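Local coordinates for hypothetical protein TT1662 (Thermus thermophilus, PDB 1UFO) that belongs to the alpha/beta hydrolase fold enzymes and probably hydrolyses a still unknown substrate through a serine nucleophile, at residues A189-E192 against K193-A197; H177-G180 against S181-I185; E80-R83 against V84-G87; K37-I40 against L41-P45. One frame throughout, in Å; residues are numbered along the deposited sequence.

Interaction 1: residues A189-E192 against K193-A197; sequences ARME and KTLEA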
loop_
_atom_site.group_PDB
_atom_site.type_symbol
_atom_site.label_atom_id
_atom_site.label_comp_id
_atom_site.label_asym_id
_atom_site.label_seq_id
_atom_site.Cartn_x
_atom_site.Cartn_y
_atom_site.Cartn_z
ATOM N N ALA A 189 13.078 -9.976 3.589
ATOM C CA ALA A 189 13.827 -10.295 2.391
ATOM C C ALA A 189 13.219 -11.441 1.557
ATOM O O ALA A 189 13.431 -11.449 0.350
ATOM C CB ALA A 189 15.290 -10.645 2.792
ATOM N N ARG A 190 12.500 -12.355 2.198
ATOM C CA ARG A 190 11.853 -13.475 1.436
ATOM C C ARG A 190 10.724 -12.891 0.566
ATOM O O ARG A 190 10.435 -13.377 -0.545
ATOM C CB ARG A 190 11.260 -14.540 2.381
ATOM C CG ARG A 190 12.392 -15.207 3.205
ATOM C CD ARG A 190 13.422 -15.803 2.314
ATOM N NE ARG A 190 13.033 -17.139 2.009
ATOM C CZ ARG A 190 13.763 -17.991 1.331
ATOM N NH1 ARG A 190 13.253 -19.180 1.109
ATOM N NH2 ARG A 190 14.989 -17.682 0.935
HETATM N N MSE A 191 9.980 -11.920 1.095
HETATM C CA MSE A 191 8.942 -11.289 0.319
HETATM C C MSE A 191 9.576 -10.509 -0.815
HETATM O O MSE A 191 9.147 -10.558 -1.931
HETATM C CB MSE A 191 8.126 -10.353 1.211
HETATM C CG MSE A 191 6.964 -9.632 0.428
HETATM SE SE MSE A 191 7.517 -8.022 -0.502
HETATM C CE MSE A 191 7.127 -7.083 1.006
ATOM N N GLU A 192 10.702 -9.840 -0.542
ATOM C CA GLU A 192 11.330 -9.068 -1.631
ATOM C C GLU A 192 11.881 -10.041 -2.759
ATOM O O GLU A 192 11.770 -9.723 -3.961
ATOM C CB GLU A 192 12.477 -8.227 -0.999
ATOM C CG GLU A 192 11.904 -7.038 -0.212
ATOM C CD GLU A 192 12.948 -6.269 0.704
ATOM O OE1 GLU A 192 13.881 -6.892 1.330
ATOM O OE2 GLU A 192 12.829 -5.032 0.852
ATOM N N LYS A 193 12.399 -11.182 -2.319
ATOM C CA LYS A 193 12.939 -12.202 -3.239
ATOM C C LYS A 193 11.776 -12.725 -4.081
ATOM O O LYS A 193 11.925 -13.019 -5.280
ATOM C CB LYS A 193 13.523 -13.341 -2.452
ATOM C CG LYS A 193 14.123 -14.495 -3.226
ATOM C CD LYS A 193 14.427 -15.519 -2.179
ATOM C CE LYS A 193 14.509 -16.900 -2.684
ATOM N NZ LYS A 193 15.813 -17.040 -3.384
ATOM N N THR A 194 10.598 -12.814 -3.444
ATOM C CA THR A 194 9.439 -13.258 -4.250
ATOM C C THR A 194 9.122 -12.273 -5.395
ATOM O O THR A 194 8.934 -12.620 -6.578
ATOM C CB THR A 194 8.207 -13.365 -3.310
ATOM O OG1 THR A 194 8.456 -14.386 -2.369
ATOM C CG2 THR A 194 6.919 -13.732 -4.060
ATOM N N LEU A 195 9.040 -10.984 -5.047
ATOM C CA LEU A 195 8.712 -9.990 -6.021
ATOM C C LEU A 195 9.782 -9.847 -7.089
ATOM O O LEU A 195 9.465 -9.628 -8.186
ATOM C CB LEU A 195 8.449 -8.649 -5.340
ATOM C CG LEU A 195 6.956 -8.318 -5.110
ATOM C CD1 LEU A 195 6.162 -9.344 -4.437
ATOM C CD2 LEU A 195 6.960 -7.102 -4.290
ATOM N N GLU A 196 11.035 -9.984 -6.718
ATOM C CA GLU A 196 12.095 -9.850 -7.689
ATOM C C GLU A 196 12.070 -11.033 -8.661
ATOM O O GLU A 196 12.328 -10.855 -9.871
ATOM C CB GLU A 196 13.448 -9.767 -6.979
ATOM C CG GLU A 196 14.582 -9.582 -8.069
ATOM C CD GLU A 196 14.264 -8.430 -9.087
ATOM O OE1 GLU A 196 13.984 -7.299 -8.634
ATOM O OE2 GLU A 196 14.260 -8.654 -10.341
ATOM N N ALA A 197 11.672 -12.227 -8.185
ATOM C CA ALA A 197 11.614 -13.372 -9.067
ATOM C C ALA A 197 10.479 -13.199 -10.046
ATOM O O ALA A 197 10.540 -13.633 -11.218
ATOM C CB ALA A 197 11.456 -14.695 -8.287
#
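Thr-194 and Arg-190 show how a polar side chain can be buried on an amphipathic helix. The carbonyl oxygen of Arg-190 accepts two bonds from Thr-194: the backbone N lies 3.0 Å from Arg-190 O on one face of the carbonyl plane, and OG1, 2.9 Å from the same oxygen, comes from the opposite face. With chi1 at -65°, OG1 stands beside its own backbone N and is aimed back along the helix. On the same buried side, SE of Met-191, here selenomethionine, packs 3.9 Å from CD2 of Leu-195. These two side chains lean against His-177 of strand 175-180 and Arg-209 of strand 207-212, within a beta-alpha-beta unit.

The outer side is looser. Arg-190 and Lys-193 run side by side in the same direction, CE of Lys-193 being 3.7 Å from NH2 of Arg-190, while Glu-192 and Glu-196 are exposed. Arg-190 NH2 and Lys-193 NZ are 4.4 Å apart, a pairing of like charges probably eased because NH1 of Arg-190 bonds to Pro-141 O and Lys-193 makes a cation-pi contact with Phe-140. By contrast, buried Thr-194 OG1, bonded also to Gly-139 N and Ser-138 OG, ties the helix to a neighbouring loop.

Interaction 2: residues H177-G180 against S181-I185; sequences HLHG and SRDHI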
loop_
_atom_site.group_PDB
_atom_site.type_symbol
_atom_site.label_atom_id
_atom_site.label_comp_id
_atom_site.label_asym_id
_atom_site.label_seq_id
_atom_site.Cartn_x
_atom_site.Cartn_y
_atom_site.Cartn_z
ATOM N N HIS A 177 1.657 -7.921 -2.100
ATOM C CA HIS A 177 2.240 -8.548 -0.902
ATOM C C HIS A 177 2.189 -7.463 0.188
ATOM O O HIS A 177 2.582 -6.315 -0.034
ATOM C CB HIS A 177 3.692 -8.994 -1.127
ATOM C CG HIS A 177 3.851 -10.446 -1.366
ATOM N ND1 HIS A 177 3.975 -11.358 -0.326
ATOM C CD2 HIS A 177 3.847 -11.196 -2.515
ATOM C CE1 HIS A 177 4.051 -12.590 -0.834
ATOM N NE2 HIS A 177 3.962 -12.506 -2.156
ATOM N N LEU A 178 1.646 -7.821 1.365
ATOM C CA LEU A 178 1.550 -6.867 2.475
ATOM C C LEU A 178 2.417 -7.483 3.579
ATOM O O LEU A 178 2.278 -8.680 3.899
ATOM C CB LEU A 178 0.085 -6.734 2.986
ATOM C CG LEU A 178 -0.819 -6.282 1.828
ATOM C CD1 LEU A 178 -1.601 -7.480 1.196
ATOM C CD2 LEU A 178 -1.853 -5.256 2.421
ATOM N N HIS A 179 3.334 -6.697 4.157
ATOM C CA HIS A 179 4.277 -7.274 5.125
ATOM C C HIS A 179 4.667 -6.282 6.203
ATOM O O HIS A 179 4.480 -5.083 6.054
ATOM C CB HIS A 179 5.579 -7.586 4.364
ATOM C CG HIS A 179 6.227 -8.881 4.725
ATOM N ND1 HIS A 179 5.843 -10.078 4.132
ATOM C CD2 HIS A 179 7.221 -9.197 5.607
ATOM C CE1 HIS A 179 6.553 -11.075 4.637
ATOM N NE2 HIS A 179 7.407 -10.568 5.538
ATOM N N GLY A 180 5.192 -6.842 7.298
ATOM C CA GLY A 180 5.691 -5.993 8.395
ATOM C C GLY A 180 7.205 -6.008 8.321
ATOM O O GLY A 180 7.839 -7.046 8.141
ATOM N N SER A 181 7.836 -4.854 8.509
ATOM C CA SER A 181 9.301 -4.834 8.372
ATOM C C SER A 181 10.073 -5.666 9.385
ATOM O O SER A 181 11.236 -6.055 9.079
ATOM C CB SER A 181 9.802 -3.377 8.416
ATOM O OG SER A 181 9.641 -2.825 9.727
ATOM N N ARG A 182 9.487 -5.879 10.557
ATOM C CA ARG A 182 10.143 -6.642 11.626
ATOM C C ARG A 182 9.680 -8.100 11.722
ATOM O O ARG A 182 9.839 -8.791 12.754
ATOM C CB ARG A 182 9.923 -5.942 12.947
ATOM C CG ARG A 182 10.505 -4.531 12.941
ATOM C CD ARG A 182 12.030 -4.498 13.047
ATOM N NE ARG A 182 12.429 -4.923 14.388
ATOM C CZ ARG A 182 12.613 -4.091 15.411
ATOM N NH1 ARG A 182 12.947 -4.588 16.601
ATOM N NH2 ARG A 182 12.495 -2.776 15.231
ATOM N N ASP A 183 9.111 -8.635 10.655
ATOM C CA ASP A 183 8.665 -10.030 10.720
ATOM C C ASP A 183 9.894 -10.974 10.714
ATOM O O ASP A 183 10.771 -10.857 9.847
ATOM C CB ASP A 183 7.790 -10.270 9.436
ATOM C CG ASP A 183 7.158 -11.650 9.383
ATOM O OD1 ASP A 183 6.137 -11.794 8.625
ATOM O OD2 ASP A 183 7.630 -12.574 10.048
ATOM N N HIS A 184 9.987 -11.845 11.707
ATOM C CA HIS A 184 11.105 -12.785 11.693
ATOM C C HIS A 184 10.687 -14.197 11.340
ATOM O O HIS A 184 11.560 -15.039 11.127
ATOM C CB HIS A 184 11.833 -12.757 13.041
ATOM C CG HIS A 184 12.290 -11.387 13.430
ATOM N ND1 HIS A 184 13.090 -10.612 12.612
ATOM C CD2 HIS A 184 12.052 -10.640 14.545
ATOM C CE1 HIS A 184 13.339 -9.458 13.211
ATOM N NE2 HIS A 184 12.722 -9.445 14.385
ATOM N N ILE A 185 9.398 -14.466 11.255
ATOM C CA ILE A 185 8.922 -15.797 10.841
ATOM C C ILE A 185 9.075 -15.884 9.283
ATOM O O ILE A 185 9.554 -16.888 8.713
ATOM C CB ILE A 185 7.498 -15.973 11.296
ATOM C CG1 ILE A 185 7.448 -15.997 12.845
ATOM C CG2 ILE A 185 6.967 -17.216 10.692
ATOM C CD1 ILE A 185 6.098 -15.953 13.511
HETATM O O HOH W 1 4.876 -9.499 8.007
#
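His-179 and Asp-183 cross at about a right angle where strand 175-180 gives way to the following loop, yet their flat ends are nearly aligned, with the imidazole and carboxylate planes only 22° apart. NE2 of His-179 comes within 3.6 Å of OD1 of Asp-183, a close approach that does not count as a hydrogen bond; NE2 bonds instead to the carbonyl of Val-186. Asp-183 holds CG anti to its backbone N (chi1 -176°), which turns the carboxylate away from the turn amide and leaves OD1 beside the His-179 ring and a bound water.

Gly-180 to Asp-183 form a type I beta turn, closed by a bond of 3.2 Å from Asp-183 N to Gly-180 O; the donor stands well above the carbonyl plane. The water bridges the same junction: it accepts from Gly-180 N at 2.8 Å and donates to Asp-183 OD1 at 2.7 Å, while lying over one face of the His-179 ring, toward its rim. On the other carboxylate oxygen, OD2 accepts a weak bond from Ile-185 N and an ordinary one from Val-186 N.

OD1 also accepts from ND1 of His-217, the geometry expected of the acid in a Ser-His-Asp triad with Ser-113. Held at both oxygens, the carboxylate is probably limited in its rotation, consistent with an acid that orients the histidine of a likely triad.

Interaction 3: residues E80-R83 against V84-G87; sequences EVYR and VALG
The guanidinium of Arg-83 has CD1 of Leu-86 on one face, 3.6 Å above its plane and displaced toward the rim, and the ring of Tyr-82 meets Ala-85, three residues on. CD1 of Leu-86 lies 3.7 Å from NH1 of Arg-83, and NH2 of Arg-83 is equally close to CB of Leu-86. The two side chains cross at about a right angle. This overlap depends on the arginine chain bending twice: CG leaves anti to the backbone N (chi1 170°), and the bends at chi2 and chi3 then carry the flat end along the helix toward Leu-86.

The aromatic ring has CG1 of Val-81 above the centre of one face, while CB of Ala-85 approaches obliquely, 4.1 Å from CD2 of Tyr-82. Phe-117 of helix 114-124 makes an edge-to-face contact with the same ring. The buried hydroxyl has a partner in Met-142 N, and the ring thus packs on Val-81, Ala-85 and Phe-117.

Beneath the side chains the backbone repeats with great regularity. Four successive amides, from Val-84 to Gly-87, donate to carbonyls four residues earlier, and that of Val-84 N to Glu-80 O, at 3.0 Å, is almost straight (169°). Leu-86 also sets CG 3.3 Å from O of Tyr-82.

NH1 of Arg-83 forms a salt bridge with Asp-152, and Glu-80 forms one with Arg-61. Apolar residues packing inward and charged ones bridged to neighbouring segments are the pattern of an amphipathic helix, here the long helix 77-103 lying against helix 114-124 of the alpha/beta hydrolase fold.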
loop_
_atom_site.group_PDB
_atom_site.type_symbol
_atom_site.label_atom_id
_atom_site.label_comp_id
_atom_site.label_asym_id
_atom_site.label_seq_id
_atom_site.Cartn_x
_atom_site.Cartn_y
_atom_site.Cartn_z
ATOM N N GLU A 80 5.742 -31.892 6.763
ATOM C CA GLU A 80 4.320 -31.899 7.107
ATOM C C GLU A 80 3.631 -30.540 6.834
ATOM O O GLU A 80 2.446 -30.480 6.386
ATOM C CB GLU A 80 4.177 -32.321 8.573
ATOM C CG GLU A 80 4.460 -33.845 8.638
ATOM C CD GLU A 80 4.395 -34.440 10.048
ATOM O OE1 GLU A 80 4.920 -35.588 10.175
ATOM O OE2 GLU A 80 3.854 -33.797 10.981
ATOM N N VAL A 81 4.379 -29.464 7.022
ATOM C CA VAL A 81 3.810 -28.125 6.770
ATOM C C VAL A 81 3.509 -28.010 5.276
ATOM O O VAL A 81 2.397 -27.574 4.891
ATOM C CB VAL A 81 4.826 -27.035 7.200
ATOM C CG1 VAL A 81 4.443 -25.660 6.573
ATOM C CG2 VAL A 81 4.822 -26.895 8.701
ATOM N N TYR A 82 4.429 -28.419 4.399
ATOM C CA TYR A 82 4.109 -28.239 2.979
ATOM C C TYR A 82 3.165 -29.275 2.393
ATOM O O TYR A 82 2.526 -29.035 1.339
ATOM C CB TYR A 82 5.379 -28.066 2.149
ATOM C CG TYR A 82 5.993 -26.721 2.453
ATOM C CD1 TYR A 82 7.156 -26.606 3.201
ATOM C CD2 TYR A 82 5.337 -25.554 2.081
ATOM C CE1 TYR A 82 7.655 -25.372 3.566
ATOM C CE2 TYR A 82 5.808 -24.271 2.482
ATOM C CZ TYR A 82 6.972 -24.196 3.231
ATOM O OH TYR A 82 7.297 -22.960 3.752
ATOM N N ARG A 83 3.019 -30.419 3.078
ATOM C CA ARG A 83 1.972 -31.362 2.644
ATOM C C ARG A 83 0.598 -30.730 3.017
ATOM O O ARG A 83 -0.371 -30.799 2.220
ATOM C CB ARG A 83 2.229 -32.711 3.331
ATOM C CG ARG A 83 1.070 -33.710 3.152
ATOM C CD ARG A 83 0.574 -33.821 1.677
ATOM N NE ARG A 83 1.640 -34.144 0.719
ATOM C CZ ARG A 83 1.508 -34.111 -0.605
ATOM N NH1 ARG A 83 2.525 -34.428 -1.409
ATOM N NH2 ARG A 83 0.342 -33.766 -1.190
ATOM N N VAL A 84 0.490 -30.115 4.195
ATOM C CA VAL A 84 -0.771 -29.332 4.520
ATOM C C VAL A 84 -0.971 -28.263 3.390
ATOM O O VAL A 84 -2.095 -28.146 2.868
ATOM C CB VAL A 84 -0.636 -28.558 5.819
ATOM C CG1 VAL A 84 -1.844 -27.518 5.984
ATOM C CG2 VAL A 84 -0.697 -29.537 7.054
ATOM N N ALA A 85 0.075 -27.543 2.978
ATOM C CA ALA A 85 -0.075 -26.523 1.909
ATOM C C ALA A 85 -0.540 -27.091 0.585
ATOM O O ALA A 85 -1.428 -26.521 -0.064
ATOM C CB ALA A 85 1.257 -25.812 1.689
ATOM N N LEU A 86 0.017 -28.236 0.203
ATOM C CA LEU A 86 -0.409 -28.849 -1.068
ATOM C C LEU A 86 -1.896 -29.311 -1.007
ATOM O O LEU A 86 -2.597 -29.224 -2.031
ATOM C CB LEU A 86 0.549 -30.038 -1.378
ATOM C CG LEU A 86 1.916 -29.541 -1.880
ATOM C CD1 LEU A 86 2.847 -30.743 -1.786
ATOM C CD2 LEU A 86 1.837 -29.028 -3.320
ATOM N N GLY A 87 -2.311 -29.818 0.134
ATOM C CA GLY A 87 -3.691 -30.281 0.319
ATOM C C GLY A 87 -4.607 -29.068 0.291
ATOM O O GLY A 87 -5.678 -29.036 -0.355
#

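Interaction 4: residues K37-I40 against L41-P45; sequences KEHI and LALLP
Leu-43 places its CD1 methyl over one face of the His-39 imidazole, a CH-pi contact in which the carbon is 3.7 Å from the ring centroid and 20° off the ring normal. The nearest ring atom is CE1 of His-39, 3.5 Å from CD1 of Leu-43. His-39 reaches this position because its CG is anti to the backbone N (chi1 -174°), sending the ring forward along the helix to meet the leucine one turn on.

Behind this pair the helix is ending. Leu-41 N bonds only weakly to Lys-37 O, Ala-42 N donates to Glu-38 O at 3.1 Å, and Leu-43 N divides itself between a weak bond to His-39 O and another of 3.1 Å to Ile-40 O. That second bond, together with one from Leu-44 N to Leu-41 O, spans three residues instead of four, a tightening of the last turn.

Helix 37-42 is the crossover of a beta-alpha-beta unit between strands 25-30 and 52-56 of the alpha/beta hydrolase sheet. Its inner side carries Ile-40 and Leu-41, which rest on Ala-29 and Ala-56, and Leu-44 adds its own packing on Leu-27.

At the other end, NZ of Lys-37 forms a salt bridge of 2.8 Å with OE1 of Glu-38, meeting the carboxylate on its syn side. The same ammonium group is also bridged to Glu-64 and Asp-58.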
loop_
_atom_site.group_PDB
_atom_site.type_symbol
_atom_site.label_atom_id
_atom_site.label_comp_id
_atom_site.label_asym_id
_atom_site.label_seq_id
_atom_site.Cartn_x
_atom_site.Cartn_y
_atom_site.Cartn_z
ATOM N N LYS A 37 -10.236 -21.017 9.847
ATOM C CA LYS A 37 -11.113 -20.213 9.004
ATOM C C LYS A 37 -11.692 -19.034 9.784
ATOM O O LYS A 37 -11.813 -17.951 9.250
ATOM C CB LYS A 37 -12.209 -21.108 8.370
ATOM C CG LYS A 37 -13.125 -21.745 9.369
ATOM C CD LYS A 37 -13.903 -22.868 8.675
ATOM C CE LYS A 37 -14.961 -23.523 9.573
ATOM N NZ LYS A 37 -14.395 -24.095 10.896
ATOM N N GLU A 38 -12.005 -19.218 11.072
ATOM C CA GLU A 38 -12.571 -18.066 11.768
ATOM C C GLU A 38 -11.534 -16.983 12.018
ATOM O O GLU A 38 -11.890 -15.818 11.949
ATOM C CB GLU A 38 -13.119 -18.487 13.153
ATOM C CG GLU A 38 -14.238 -19.534 13.083
ATOM C CD GLU A 38 -13.790 -20.999 12.815
ATOM O OE1 GLU A 38 -14.690 -21.806 12.472
ATOM O OE2 GLU A 38 -12.590 -21.332 12.926
ATOM N N HIS A 39 -10.312 -17.411 12.301
ATOM C CA HIS A 39 -9.258 -16.425 12.580
ATOM C C HIS A 39 -8.979 -15.545 11.346
ATOM O O HIS A 39 -8.938 -14.331 11.461
ATOM C CB HIS A 39 -7.969 -17.155 12.978
ATOM C CG HIS A 39 -6.896 -16.223 13.420
ATOM N ND1 HIS A 39 -5.611 -16.288 12.926
ATOM C CD2 HIS A 39 -6.923 -15.193 14.301
ATOM C CE1 HIS A 39 -4.884 -15.338 13.504
ATOM N NE2 HIS A 39 -5.652 -14.655 14.348
ATOM N N ILE A 40 -8.809 -16.168 10.177
ATOM C CA ILE A 40 -8.453 -15.313 9.015
ATOM C C ILE A 40 -9.629 -14.369 8.633
ATOM O O ILE A 40 -9.387 -13.186 8.339
ATOM C CB ILE A 40 -7.967 -16.207 7.818
ATOM C CG1 ILE A 40 -7.491 -15.311 6.664
ATOM C CG2 ILE A 40 -9.096 -17.064 7.275
ATOM C CD1 ILE A 40 -6.254 -14.591 7.036
ATOM N N LEU A 41 -10.898 -14.792 8.746
ATOM C CA LEU A 41 -11.983 -13.857 8.390
ATOM C C LEU A 41 -12.056 -12.694 9.425
ATOM O O LEU A 41 -12.350 -11.562 9.047
ATOM C CB LEU A 41 -13.320 -14.572 8.305
ATOM C CG LEU A 41 -13.327 -15.566 7.111
ATOM C CD1 LEU A 41 -14.799 -15.978 6.936
ATOM C CD2 LEU A 41 -12.780 -14.978 5.805
ATOM N N ALA A 42 -11.736 -12.979 10.697
ATOM C CA ALA A 42 -11.786 -11.934 11.705
ATOM C C ALA A 42 -10.708 -10.856 11.485
ATOM O O ALA A 42 -10.875 -9.762 11.980
ATOM C CB ALA A 42 -11.581 -12.555 13.108
ATOM N N LEU A 43 -9.663 -11.228 10.742
ATOM C CA LEU A 43 -8.565 -10.255 10.476
ATOM C C LEU A 43 -8.884 -9.428 9.208
ATOM O O LEU A 43 -7.991 -8.623 8.786
ATOM C CB LEU A 43 -7.247 -11.077 10.284
ATOM C CG LEU A 43 -6.728 -11.759 11.585
ATOM C CD1 LEU A 43 -5.701 -12.818 11.209
ATOM C CD2 LEU A 43 -6.228 -10.734 12.578
ATOM N N LEU A 44 -10.050 -9.583 8.603
ATOM C CA LEU A 44 -10.424 -8.792 7.426
ATOM C C LEU A 44 -11.635 -7.892 7.770
ATOM O O LEU A 44 -12.664 -7.942 7.126
ATOM C CB LEU A 44 -10.744 -9.686 6.224
ATOM C CG LEU A 44 -9.571 -10.620 5.851
ATOM C CD1 LEU A 44 -9.961 -11.626 4.802
ATOM C CD2 LEU A 44 -8.361 -9.853 5.335
ATOM N N PRO A 45 -11.481 -7.059 8.779
ATOM C CA PRO A 45 -12.603 -6.178 9.141
ATOM C C PRO A 45 -12.974 -5.225 7.992
ATOM O O PRO A 45 -12.120 -4.743 7.250
ATOM C CB PRO A 45 -12.059 -5.445 10.382
ATOM C CG PRO A 45 -10.599 -5.250 10.046
ATOM C CD PRO A 45 -10.255 -6.679 9.519
#

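In the fold
Interactions 1 and 2 follow each other in the chain and touch: strand 175-180 leads through its turn into helix 188-198, and Met-191 CG lies 3.5 Å from His-177 ND1 while Leu-195 CD1 is equally close to His-177 CD2. Interaction 2 carries the probable triad acid, and the side chain of Met-191 in interaction 1 lies near the triad without touching it. Interactions 3 and 4 stand apart, each with its nearest atoms about 8 Å from interaction 2, yet Ala-85 and Ile-40 both lie near the probable nucleophile elbow around Ser-113 without touching it. Interactions 1 and 4 lie on opposite sides of the chain's centre, their own centres about 26 Å apart.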